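Local coordinates for protein Afp2 (Serratia entomophila, PDB 6RBN) that probably forms part of the contractile sheath around the inner tube of the anti-feeding prophage, a phage-tail-like injection system, at residues C[80-84]-C[97-101]; C[23-28]-C[181-186]; C[147-152]-C[219-223]; C[128-132]-C[172-178]. All coordinates share one frame; numbering follows the deposited sequence.

Interaction 1: C[80-84]-C[97-101]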
loop_
_atom_site.group_PDB
_atom_site.type_symbol
_atom_site.label_atom_id
_atom_site.label_comp_id
_atom_site.label_asym_id
_atom_site.label_seq_id
_atom_site.Cartn_x
_atom_site.Cartn_y
_atom_site.Cartn_z
ATOM N N GLY C 80 -9.477 -87.990 -2.241
ATOM C CA GLY C 80 -8.849 -87.256 -1.164
ATOM C C GLY C 80 -9.260 -87.778 0.187
ATOM O O GLY C 80 -9.331 -88.992 0.388
ATOM N N LYS C 81 -9.526 -86.879 1.125
ATOM C CA LYS C 81 -9.967 -87.320 2.432
ATOM C C LYS C 81 -11.419 -87.778 2.366
ATOM O O LYS C 81 -12.210 -87.303 1.549
ATOM C CB LYS C 81 -9.785 -86.216 3.473
ATOM C CG LYS C 81 -10.664 -85.004 3.303
ATOM C CD LYS C 81 -10.324 -83.962 4.348
ATOM C CE LYS C 81 -10.753 -84.421 5.730
ATOM N NZ LYS C 81 -10.514 -83.378 6.764
ATOM N N CYS C 82 -11.748 -88.741 3.217
ATOM C CA CYS C 82 -13.057 -89.369 3.202
ATOM C C CYS C 82 -13.315 -89.946 4.581
ATOM O O CYS C 82 -12.393 -90.128 5.378
ATOM C CB CYS C 82 -13.139 -90.453 2.131
ATOM S SG CYS C 82 -11.972 -91.775 2.410
ATOM N N TYR C 83 -14.584 -90.226 4.855
ATOM C CA TYR C 83 -15.045 -90.545 6.198
ATOM C C TYR C 83 -15.747 -91.894 6.196
ATOM O O TYR C 83 -16.623 -92.137 5.361
ATOM C CB TYR C 83 -16.006 -89.465 6.705
ATOM C CG TYR C 83 -15.394 -88.092 6.916
ATOM C CD1 TYR C 83 -14.041 -87.928 7.156
ATOM C CD2 TYR C 83 -16.178 -86.956 6.832
ATOM C CE1 TYR C 83 -13.494 -86.670 7.327
ATOM C CE2 TYR C 83 -15.636 -85.698 7.004
ATOM C CZ TYR C 83 -14.295 -85.563 7.252
ATOM O OH TYR C 83 -13.750 -84.316 7.426
ATOM N N LEU C 84 -15.359 -92.771 7.119
ATOM C CA LEU C 84 -16.150 -93.955 7.447
ATOM C C LEU C 84 -17.010 -93.653 8.661
ATOM O O LEU C 84 -16.499 -93.502 9.773
ATOM C CB LEU C 84 -15.278 -95.174 7.721
ATOM C CG LEU C 84 -14.751 -95.949 6.531
ATOM C CD1 LEU C 84 -13.879 -97.088 7.016
ATOM C CD2 LEU C 84 -15.930 -96.470 5.732
ATOM N N TYR C 97 -18.768 -82.043 10.655
ATOM C CA TYR C 97 -17.457 -81.990 10.025
ATOM C C TYR C 97 -17.359 -81.030 8.847
ATOM O O TYR C 97 -16.258 -80.865 8.313
ATOM C CB TYR C 97 -17.023 -83.395 9.604
ATOM C CG TYR C 97 -16.611 -84.226 10.791
ATOM C CD1 TYR C 97 -15.329 -84.126 11.315
ATOM C CD2 TYR C 97 -17.510 -85.072 11.419
ATOM C CE1 TYR C 97 -14.945 -84.865 12.411
ATOM C CE2 TYR C 97 -17.139 -85.814 12.519
ATOM C CZ TYR C 97 -15.855 -85.706 13.010
ATOM O OH TYR C 97 -15.481 -86.447 14.106
ATOM N N ASP C 98 -18.479 -80.458 8.381
ATOM C CA ASP C 98 -18.531 -79.221 7.587
ATOM C C ASP C 98 -17.937 -79.354 6.180
ATOM O O ASP C 98 -18.007 -78.424 5.370
ATOM C CB ASP C 98 -17.818 -78.093 8.350
ATOM C CG ASP C 98 -18.243 -76.704 7.910
ATOM O OD1 ASP C 98 -19.200 -76.570 7.121
ATOM O OD2 ASP C 98 -17.596 -75.729 8.343
ATOM N N ASP C 99 -17.381 -80.511 5.856
ATOM C CA ASP C 99 -16.577 -80.694 4.665
ATOM C C ASP C 99 -17.221 -81.672 3.697
ATOM O O ASP C 99 -16.772 -81.776 2.553
ATOM C CB ASP C 99 -15.184 -81.201 5.064
ATOM C CG ASP C 99 -14.123 -80.895 4.038
ATOM O OD1 ASP C 99 -14.430 -80.232 3.027
ATOM O OD2 ASP C 99 -12.969 -81.315 4.250
ATOM N N ILE C 100 -18.278 -82.352 4.116
ATOM C CA ILE C 100 -18.847 -83.466 3.377
ATOM C C ILE C 100 -19.720 -82.933 2.252
ATOM O O ILE C 100 -20.583 -82.077 2.470
ATOM C CB ILE C 100 -19.650 -84.365 4.323
ATOM C CG1 ILE C 100 -18.737 -84.872 5.427
ATOM C CG2 ILE C 100 -20.261 -85.528 3.584
ATOM C CD1 ILE C 100 -19.460 -85.472 6.571
ATOM N N THR C 101 -19.496 -83.439 1.044
ATOM C CA THR C 101 -20.317 -83.122 -0.114
ATOM C C THR C 101 -21.102 -84.316 -0.633
ATOM O O THR C 101 -22.149 -84.133 -1.254
ATOM C CB THR C 101 -19.447 -82.564 -1.241
ATOM O OG1 THR C 101 -18.486 -83.548 -1.633
ATOM C CG2 THR C 101 -18.718 -81.323 -0.781
#
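Tyr83, on strand 82-86, fits its ring against Tyr97 and Ile100 in the loop that follows helix 90-97, where a beta-alpha-beta crossover turns back toward the parallel strand 102-105. The close packing lies here. Tyr83 has CG beside its backbone N (chi1 -66°), which sends the ring off the strand to the loop, and the CD2-CE2 edge does the touching. Ile100 lies at that edge: its CD1 sits in the ring plane, and its CG1 is 3.6 Å from Tyr83 CE2. Isoleucine suits this buried spot because its apolar CG1-CD1 arm can lie along the ring edge without needing a polar partner. Tyr97 adds its CB, 3.7 Å from Tyr83 CE2, while the two rings meet obliquely, their planes 53° apart. Tyr97 also packs on Arg305 of a neighbouring Afp3 subunit.

The polar side is looser and partly exposed. Lys81, bent at chi3 (-70°), lays its aliphatic stem beside the Asp99 carboxylate, with CD 3.7 Å from Asp99 OD2. The opposite charges probably attract, but they fall short of a salt bridge, with Lys81 NZ 4.1 Å from Asp99 OD2. That ammonium instead makes a weak hydrogen bond within its own segment, Lys81 NZ to Tyr83 OH at 3.4 Å.

Interaction 2: C[23-28]-C[181-186]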
loop_
_atom_site.group_PDB
_atom_site.type_symbol
_atom_site.label_atom_id
_atom_site.label_comp_id
_atom_site.label_asym_id
_atom_site.label_seq_id
_atom_site.Cartn_x
_atom_site.Cartn_y
_atom_site.Cartn_z
ATOM N N ASN C 23 -5.032 -87.599 -6.329
ATOM C CA ASN C 23 -5.268 -86.626 -7.386
ATOM C C ASN C 23 -6.642 -86.001 -7.191
ATOM O O ASN C 23 -7.493 -85.997 -8.083
ATOM C CB ASN C 23 -5.137 -87.283 -8.753
ATOM C CG ASN C 23 -4.873 -86.287 -9.848
ATOM O OD1 ASN C 23 -4.723 -85.095 -9.591
ATOM N ND2 ASN C 23 -4.822 -86.764 -11.085
ATOM N N SER C 24 -6.882 -85.500 -5.983
ATOM C CA SER C 24 -8.224 -85.223 -5.496
ATOM C C SER C 24 -8.830 -83.971 -6.120
ATOM O O SER C 24 -8.156 -83.167 -6.768
ATOM C CB SER C 24 -8.211 -85.053 -3.983
ATOM O OG SER C 24 -7.486 -83.896 -3.614
ATOM N N ALA C 25 -10.133 -83.822 -5.900
ATOM C CA ALA C 25 -10.881 -82.617 -6.211
ATOM C C ALA C 25 -11.576 -82.134 -4.946
ATOM O O ALA C 25 -12.012 -82.935 -4.117
ATOM C CB ALA C 25 -11.910 -82.864 -7.314
ATOM N N ALA C 26 -11.677 -80.814 -4.802
ATOM C CA ALA C 26 -12.205 -80.235 -3.574
ATOM C C ALA C 26 -13.715 -80.369 -3.445
ATOM O O ALA C 26 -14.234 -80.317 -2.327
ATOM C CB ALA C 26 -11.817 -78.761 -3.477
ATOM N N THR C 27 -14.430 -80.539 -4.554
ATOM C CA THR C 27 -15.884 -80.601 -4.537
ATOM C C THR C 27 -16.416 -82.009 -4.325
ATOM O O THR C 27 -17.621 -82.230 -4.479
ATOM C CB THR C 27 -16.449 -80.034 -5.839
ATOM O OG1 THR C 27 -15.962 -80.799 -6.945
ATOM C CG2 THR C 27 -16.031 -78.587 -6.009
ATOM N N ALA C 28 -15.556 -82.962 -3.974
ATOM C CA ALA C 28 -15.972 -84.348 -3.748
ATOM C C ALA C 28 -15.262 -84.848 -2.494
ATOM O O ALA C 28 -14.160 -85.395 -2.570
ATOM C CB ALA C 28 -15.665 -85.217 -4.956
ATOM N N ILE C 181 -17.246 -89.473 -10.205
ATOM C CA ILE C 181 -17.437 -88.078 -9.816
ATOM C C ILE C 181 -16.094 -87.408 -9.549
ATOM O O ILE C 181 -15.895 -86.234 -9.887
ATOM C CB ILE C 181 -18.393 -88.007 -8.607
ATOM C CG1 ILE C 181 -19.824 -88.302 -9.050
ATOM C CG2 ILE C 181 -18.363 -86.673 -7.900
ATOM C CD1 ILE C 181 -20.788 -88.453 -7.908
ATOM N N THR C 182 -15.139 -88.153 -8.988
ATOM C CA THR C 182 -13.822 -87.604 -8.677
ATOM C C THR C 182 -13.060 -87.227 -9.940
ATOM O O THR C 182 -12.493 -86.132 -10.033
ATOM C CB THR C 182 -13.015 -88.618 -7.875
ATOM O OG1 THR C 182 -13.761 -88.993 -6.724
ATOM C CG2 THR C 182 -11.701 -88.017 -7.425
ATOM N N GLN C 183 -13.043 -88.120 -10.927
ATOM C CA GLN C 183 -12.329 -87.846 -12.163
ATOM C C GLN C 183 -13.047 -86.831 -13.035
ATOM O O GLN C 183 -12.410 -86.204 -13.886
ATOM C CB GLN C 183 -12.113 -89.147 -12.925
ATOM C CG GLN C 183 -11.128 -90.079 -12.263
ATOM C CD GLN C 183 -10.992 -91.389 -12.995
ATOM O OE1 GLN C 183 -11.757 -91.685 -13.909
ATOM N NE2 GLN C 183 -9.992 -92.171 -12.620
ATOM N N THR C 184 -14.354 -86.652 -12.847
ATOM C CA THR C 184 -15.074 -85.630 -13.594
ATOM C C THR C 184 -14.848 -84.248 -12.996
ATOM O O THR C 184 -14.628 -83.281 -13.734
ATOM C CB THR C 184 -16.565 -85.963 -13.624
ATOM O OG1 THR C 184 -16.743 -87.270 -14.179
ATOM C CG2 THR C 184 -17.327 -84.969 -14.478
ATOM N N ASP C 185 -14.869 -84.141 -11.663
ATOM C CA ASP C 185 -14.750 -82.836 -11.018
ATOM C C ASP C 185 -13.351 -82.258 -11.151
ATOM O O ASP C 185 -13.184 -81.036 -11.117
ATOM C CB ASP C 185 -15.120 -82.931 -9.541
ATOM C CG ASP C 185 -16.578 -83.252 -9.326
ATOM O OD1 ASP C 185 -17.383 -83.014 -10.246
ATOM O OD2 ASP C 185 -16.927 -83.715 -8.224
ATOM N N ARG C 186 -12.341 -83.110 -11.298
ATOM C CA ARG C 186 -10.982 -82.613 -11.447
ATOM C C ARG C 186 -10.727 -82.092 -12.854
ATOM O O ARG C 186 -10.243 -80.970 -13.029
ATOM C CB ARG C 186 -9.983 -83.710 -11.111
ATOM C CG ARG C 186 -8.558 -83.250 -11.228
ATOM C CD ARG C 186 -7.613 -84.368 -10.919
ATOM N NE ARG C 186 -7.713 -85.469 -11.873
ATOM C CZ ARG C 186 -8.138 -86.691 -11.567
ATOM N NH1 ARG C 186 -8.513 -86.976 -10.329
ATOM N NH2 ARG C 186 -8.191 -87.628 -12.502
#
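The type I beta turn Ala25-Ala28, which leads toward strand 30-34 of the central sheet, rests with the preceding Asn23 on helix 173-187 of the subtilisin-like sheath domain. Small side chains let the turn lie close. Ala25 points its methyl at the helix, CB 3.9 Å from Asp185 CB, and Ala28 CB faces Ile181 CG2 at 4.3 Å, deeper in the contact.

Asp185 supplies the polar centre. Asp185 OD2 accepts a weak hydrogen bond from Thr27 OG1 (3.3 Å), but the stronger partner is Arg254, which forms a salt bridge with OD2 and also donates to Thr27 O. Arg254 thus ties the turn and the helix together, and its positive charge would tend to keep Asp185 ionised.

At the other end, Arg186 reaches Asn23 in two ways. The arginine chain starts extended and then bends at chi3 (64°), which brings the guanidinium up to the Asn23 backbone and amide. Arg186 NH1 donates to Asn23 O at 2.7 Å in the carbonyl plane, although the oxygen is tilted 27° out of the guanidinium plane. The Asn23 amide is flat like the guanidinium and stacks on it with planes 10° apart. ND2 and NE are both donors, so this is stacking rather than bonding: Asn23 ND2 sits over the centre of the Arg186 guanidinium, 3.2 Å above its plane.

Interaction 3: C[147-152]-C[219-223]; sequences MEEYPT and GKALN
Lys220 and Met147 run antiparallel, side chain against side chain, each ending on the other's backbone. The lysine stem runs along Met147 until NZ arrives among main-chain carbonyls of the loop 147-152; a bend at chi3 (73°) in an otherwise extended chain brings it there. Two hydrogen bonds hold the ammonium. Lys220 NZ donates to Met147 O at 2.6 Å, nearly along the C=O axis, and to Tyr150 O at 3.0 Å, this time from above the carbonyl plane. Lysine suits the place because one flexible arm can reach two carbonyls, of residues three apart, in a loop that has no regular secondary structure, while its CE passes 3.5 Å from Pro151 O.

Met147 takes the reverse path. Bent at both chi2 and chi3, it curls back so that its CE methyl lies 3.9 Å from Lys220 CB. The Met147 side chain crosses Leu222 at a slant, with SD 3.6 Å from Leu222 CD2, giving the contact an apolar end beside its polar one.

Within the subtilisin-like domain, the contact joins the loop between helix 143-146 and strand 156-157 to that between helix 210-216 and strand 225-226. Val158, just past strand 156-157, touches Met147, Tyr150 and Leu222, adding to the apolar end.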
loop_
_atom_site.group_PDB
_atom_site.type_symbol
_atom_site.label_atom_id
_atom_site.label_comp_id
_atom_site.label_asym_id
_atom_site.label_seq_id
_atom_site.Cartn_x
_atom_site.Cartn_y
_atom_site.Cartn_z
ATOM N N MET C 147 -38.649 -99.024 -7.311
ATOM C CA MET C 147 -38.125 -97.743 -6.861
ATOM C C MET C 147 -38.905 -97.175 -5.679
ATOM O O MET C 147 -38.961 -95.958 -5.503
ATOM C CB MET C 147 -38.142 -96.744 -8.014
ATOM C CG MET C 147 -37.377 -97.200 -9.230
ATOM S SD MET C 147 -35.661 -97.526 -8.840
ATOM C CE MET C 147 -35.111 -95.869 -8.501
ATOM N N GLU C 148 -39.512 -98.029 -4.861
ATOM C CA GLU C 148 -40.384 -97.545 -3.799
ATOM C C GLU C 148 -39.686 -97.387 -2.457
ATOM O O GLU C 148 -40.261 -96.773 -1.553
ATOM C CB GLU C 148 -41.591 -98.473 -3.636
ATOM C CG GLU C 148 -41.249 -99.866 -3.161
ATOM C CD GLU C 148 -42.471 -100.755 -3.075
ATOM O OE1 GLU C 148 -43.577 -100.273 -3.396
ATOM O OE2 GLU C 148 -42.325 -101.934 -2.694
ATOM N N GLU C 149 -38.477 -97.916 -2.294
ATOM C CA GLU C 149 -37.748 -97.735 -1.048
ATOM C C GLU C 149 -36.896 -96.476 -1.037
ATOM O O GLU C 149 -36.329 -96.141 0.008
ATOM C CB GLU C 149 -36.846 -98.938 -0.767
ATOM C CG GLU C 149 -35.696 -99.083 -1.739
ATOM C CD GLU C 149 -34.805 -100.264 -1.411
ATOM O OE1 GLU C 149 -35.091 -100.970 -0.426
ATOM O OE2 GLU C 149 -33.817 -100.484 -2.141
ATOM N N TYR C 150 -36.798 -95.789 -2.136
ATOM C CA TYR C 150 -35.912 -94.651 -2.299
ATOM C C TYR C 150 -36.656 -93.346 -2.052
ATOM O O TYR C 150 -37.874 -93.275 -2.237
ATOM C CB TYR C 150 -35.323 -94.646 -3.703
ATOM C CG TYR C 150 -34.511 -95.875 -3.989
ATOM C CD1 TYR C 150 -33.232 -96.013 -3.480
ATOM C CD2 TYR C 150 -35.028 -96.902 -4.763
ATOM C CE1 TYR C 150 -32.490 -97.137 -3.734
ATOM C CE2 TYR C 150 -34.292 -98.033 -5.021
ATOM C CZ TYR C 150 -33.025 -98.143 -4.505
ATOM O OH TYR C 150 -32.287 -99.270 -4.759
ATOM N N PRO C 151 -35.947 -92.294 -1.618
ATOM C CA PRO C 151 -36.594 -90.984 -1.458
ATOM C C PRO C 151 -36.992 -90.338 -2.778
ATOM O O PRO C 151 -36.647 -90.832 -3.853
ATOM C CB PRO C 151 -35.524 -90.155 -0.739
ATOM C CG PRO C 151 -34.665 -91.153 -0.059
ATOM C CD PRO C 151 -34.621 -92.327 -0.977
ATOM N N THR C 152 -37.723 -89.228 -2.706
ATOM C CA THR C 152 -38.146 -88.495 -3.892
ATOM C C THR C 152 -37.432 -87.143 -3.953
ATOM O O THR C 152 -37.808 -86.254 -4.724
ATOM C CB THR C 152 -39.672 -88.342 -3.885
ATOM O OG1 THR C 152 -40.249 -89.541 -3.359
ATOM C CG2 THR C 152 -40.233 -88.213 -5.306
ATOM N N GLY C 219 -38.918 -90.865 -14.328
ATOM C CA GLY C 219 -39.356 -91.000 -12.951
ATOM C C GLY C 219 -38.198 -90.935 -11.979
ATOM O O GLY C 219 -37.655 -89.861 -11.697
ATOM N N LYS C 220 -37.806 -92.091 -11.437
ATOM C CA LYS C 220 -36.853 -92.084 -10.336
ATOM C C LYS C 220 -35.495 -92.652 -10.742
ATOM O O LYS C 220 -34.636 -92.868 -9.881
ATOM C CB LYS C 220 -37.437 -92.825 -9.139
ATOM C CG LYS C 220 -38.604 -92.072 -8.523
ATOM C CD LYS C 220 -39.233 -92.815 -7.366
ATOM C CE LYS C 220 -38.340 -92.778 -6.146
ATOM N NZ LYS C 220 -39.004 -93.396 -4.969
ATOM N N ALA C 221 -35.297 -92.928 -12.037
ATOM C CA ALA C 221 -33.973 -92.879 -12.667
ATOM C C ALA C 221 -32.886 -93.801 -12.117
ATOM O O ALA C 221 -32.021 -93.329 -11.373
ATOM C CB ALA C 221 -33.460 -91.444 -12.624
ATOM N N LEU C 222 -32.952 -95.113 -12.397
ATOM C CA LEU C 222 -31.941 -96.055 -11.919
ATOM C C LEU C 222 -30.491 -95.765 -12.283
ATOM O O LEU C 222 -29.621 -96.202 -11.528
ATOM C CB LEU C 222 -32.232 -97.492 -12.381
ATOM C CG LEU C 222 -33.098 -98.386 -11.509
ATOM C CD1 LEU C 222 -33.203 -99.755 -12.126
ATOM C CD2 LEU C 222 -32.435 -98.515 -10.178
ATOM N N ASN C 223 -30.202 -95.082 -13.399
ATOM C CA ASN C 223 -28.838 -94.644 -13.773
ATOM C C ASN C 223 -27.856 -95.811 -13.906
ATOM O O ASN C 223 -26.960 -95.990 -13.080
ATOM C CB ASN C 223 -28.291 -93.596 -12.799
ATOM C CG ASN C 223 -28.938 -92.250 -12.970
ATOM O OD1 ASN C 223 -29.171 -91.801 -14.087
ATOM N ND2 ASN C 223 -29.226 -91.589 -11.861
#

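Interaction 4: C[128-132]-C[172-178]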
loop_
_atom_site.group_PDB
_atom_site.type_symbol
_atom_site.label_atom_id
_atom_site.label_comp_id
_atom_site.label_asym_id
_atom_site.label_seq_id
_atom_site.Cartn_x
_atom_site.Cartn_y
_atom_site.Cartn_z
ATOM N N GLY C 128 -26.607 -87.528 -2.302
ATOM C CA GLY C 128 -26.553 -88.926 -1.929
ATOM C C GLY C 128 -26.376 -89.853 -3.118
ATOM O O GLY C 128 -26.872 -89.601 -4.207
ATOM N N LEU C 129 -25.655 -90.946 -2.884
ATOM C CA LEU C 129 -25.385 -91.955 -3.905
ATOM C C LEU C 129 -25.859 -93.293 -3.345
ATOM O O LEU C 129 -25.179 -93.897 -2.513
ATOM C CB LEU C 129 -23.906 -91.985 -4.261
ATOM C CG LEU C 129 -23.336 -90.697 -4.852
ATOM C CD1 LEU C 129 -21.841 -90.815 -5.041
ATOM C CD2 LEU C 129 -24.017 -90.356 -6.158
ATOM N N PHE C 130 -27.024 -93.748 -3.790
ATOM C CA PHE C 130 -27.679 -94.910 -3.208
ATOM C C PHE C 130 -27.293 -96.159 -4.002
ATOM O O PHE C 130 -26.309 -96.147 -4.742
ATOM C CB PHE C 130 -29.182 -94.651 -3.128
ATOM C CG PHE C 130 -29.520 -93.408 -2.368
ATOM C CD1 PHE C 130 -29.275 -93.332 -1.012
ATOM C CD2 PHE C 130 -30.096 -92.325 -3.003
ATOM C CE1 PHE C 130 -29.580 -92.194 -0.306
ATOM C CE2 PHE C 130 -30.408 -91.185 -2.298
ATOM C CZ PHE C 130 -30.148 -91.121 -0.949
ATOM N N ASP C 131 -28.008 -97.266 -3.811
ATOM C CA ASP C 131 -27.673 -98.525 -4.461
ATOM C C ASP C 131 -28.912 -99.148 -5.075
ATOM O O ASP C 131 -30.025 -98.967 -4.581
ATOM C CB ASP C 131 -27.069 -99.538 -3.489
ATOM C CG ASP C 131 -25.667 -99.197 -3.092
ATOM O OD1 ASP C 131 -24.954 -98.574 -3.897
ATOM O OD2 ASP C 131 -25.273 -99.569 -1.975
ATOM N N GLY C 132 -28.704 -99.910 -6.140
ATOM C CA GLY C 132 -29.743 -100.748 -6.680
ATOM C C GLY C 132 -29.763 -102.082 -5.966
ATOM O O GLY C 132 -28.941 -102.342 -5.082
ATOM N N PRO C 172 -19.899 -102.079 -4.130
ATOM C CA PRO C 172 -21.202 -101.427 -4.187
ATOM C C PRO C 172 -21.234 -100.390 -5.295
ATOM O O PRO C 172 -20.259 -99.655 -5.499
ATOM C CB PRO C 172 -21.327 -100.764 -2.812
ATOM C CG PRO C 172 -20.435 -101.548 -1.946
ATOM C CD PRO C 172 -19.282 -101.948 -2.805
ATOM N N PRO C 173 -22.346 -100.290 -6.025
ATOM C CA PRO C 173 -22.373 -99.423 -7.211
ATOM C C PRO C 173 -22.447 -97.942 -6.892
ATOM O O PRO C 173 -22.356 -97.126 -7.816
ATOM C CB PRO C 173 -23.627 -99.897 -7.938
ATOM C CG PRO C 173 -24.507 -100.387 -6.853
ATOM C CD PRO C 173 -23.625 -100.989 -5.821
ATOM N N SER C 174 -22.629 -97.571 -5.625
ATOM C CA SER C 174 -22.443 -96.185 -5.224
ATOM C C SER C 174 -20.987 -95.772 -5.336
ATOM O O SER C 174 -20.693 -94.622 -5.676
ATOM C CB SER C 174 -22.912 -95.992 -3.790
ATOM O OG SER C 174 -24.267 -96.340 -3.652
ATOM N N ALA C 175 -20.069 -96.691 -5.043
ATOM C CA ALA C 175 -18.648 -96.390 -5.114
ATOM C C ALA C 175 -18.152 -96.314 -6.546
ATOM O O ALA C 175 -17.154 -95.638 -6.815
ATOM C CB ALA C 175 -17.857 -97.442 -4.349
ATOM N N ILE C 176 -18.814 -97.015 -7.464
ATOM C CA ILE C 176 -18.502 -96.869 -8.879
ATOM C C ILE C 176 -18.919 -95.489 -9.360
ATOM O O ILE C 176 -18.206 -94.839 -10.135
ATOM C CB ILE C 176 -19.183 -97.994 -9.678
ATOM C CG1 ILE C 176 -18.681 -99.354 -9.201
ATOM C CG2 ILE C 176 -18.924 -97.852 -11.158
ATOM C CD1 ILE C 176 -19.482 -100.511 -9.730
ATOM N N ALA C 177 -20.060 -95.000 -8.877
ATOM C CA ALA C 177 -20.491 -93.650 -9.209
ATOM C C ALA C 177 -19.650 -92.601 -8.501
ATOM O O ALA C 177 -19.415 -91.527 -9.059
ATOM C CB ALA C 177 -21.959 -93.468 -8.854
ATOM N N ALA C 178 -19.187 -92.887 -7.285
ATOM C CA ALA C 178 -18.396 -91.918 -6.538
ATOM C C ALA C 178 -16.991 -91.760 -7.093
ATOM O O ALA C 178 -16.374 -90.713 -6.890
ATOM C CB ALA C 178 -18.326 -92.311 -5.066
#
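With chi1 at -59°, Ser174 carries its OG beside its own backbone N, facing the chain as it leaves strand 127-129; Asp131, at -73°, is turned in the same sense and brings its carboxylate to the start of helix 173-187. The serine hydroxyl therefore enters a group of acceptors formed by Phe130 O, Asp131 OD1 and, 2.8 Å from Ser174 OG, Leu129 O. The first two approaches are modelled so short that their lengths are doubtful, but the convergence is plain. Ala105 O is a further hydrogen-bonding partner, and the one hydroxyl proton cannot serve all of them at once.

Asp131 OD1 also accepts a weak hydrogen bond from Ser174 N at 3.1 Å. A carboxylate suits the first turn of a helix, whose positive end would probably stabilise its charge, and its other oxygen, OD2, is bound by Gly107 N. Pro173 needs no N-H partner at this helix start, and its ring lies across the aspartate with CD 3.4 Å from Asp131 OD1.

Beyond this polar cluster Leu129 points toward the helix, its CD1 3.8 Å from Ala178 CB; the alanine's small size admits the leucine branch.

The whole contact is buried in the alpha/beta core. Val104 of the adjacent parallel strand 102-105 touches Leu129, Ser174 and Ala178, helix 66-75 packs on Pro172 and Ala175, and Phe130 meets Phe116 of helix 112-122 edge-to-face.

The four contacts form a chain across the domain. Interactions 1 and 2, with centres 13 Å apart, meet where Thr101 OG1 probably hydrogen-bonds to Thr27 O at 3.3 Å, and Gly80 packs on Ser24. Interactions 2 and 4 share helix 173-187: interaction 4 uses its start and interaction 2 its later turns, and Ile181 CD1 touches Leu129 CD1 at 3.9 Å. Interaction 4 passes on to interaction 3, centres 13 Å apart, through Tyr150, whose CE1 lies 4.2 Å from Phe130 CB and whose hydroxyl approaches Asp131 O. Interactions 1 and 4 reach the same sheet without touching, while interactions 1 and 3 lie about 25 Å apart between centres.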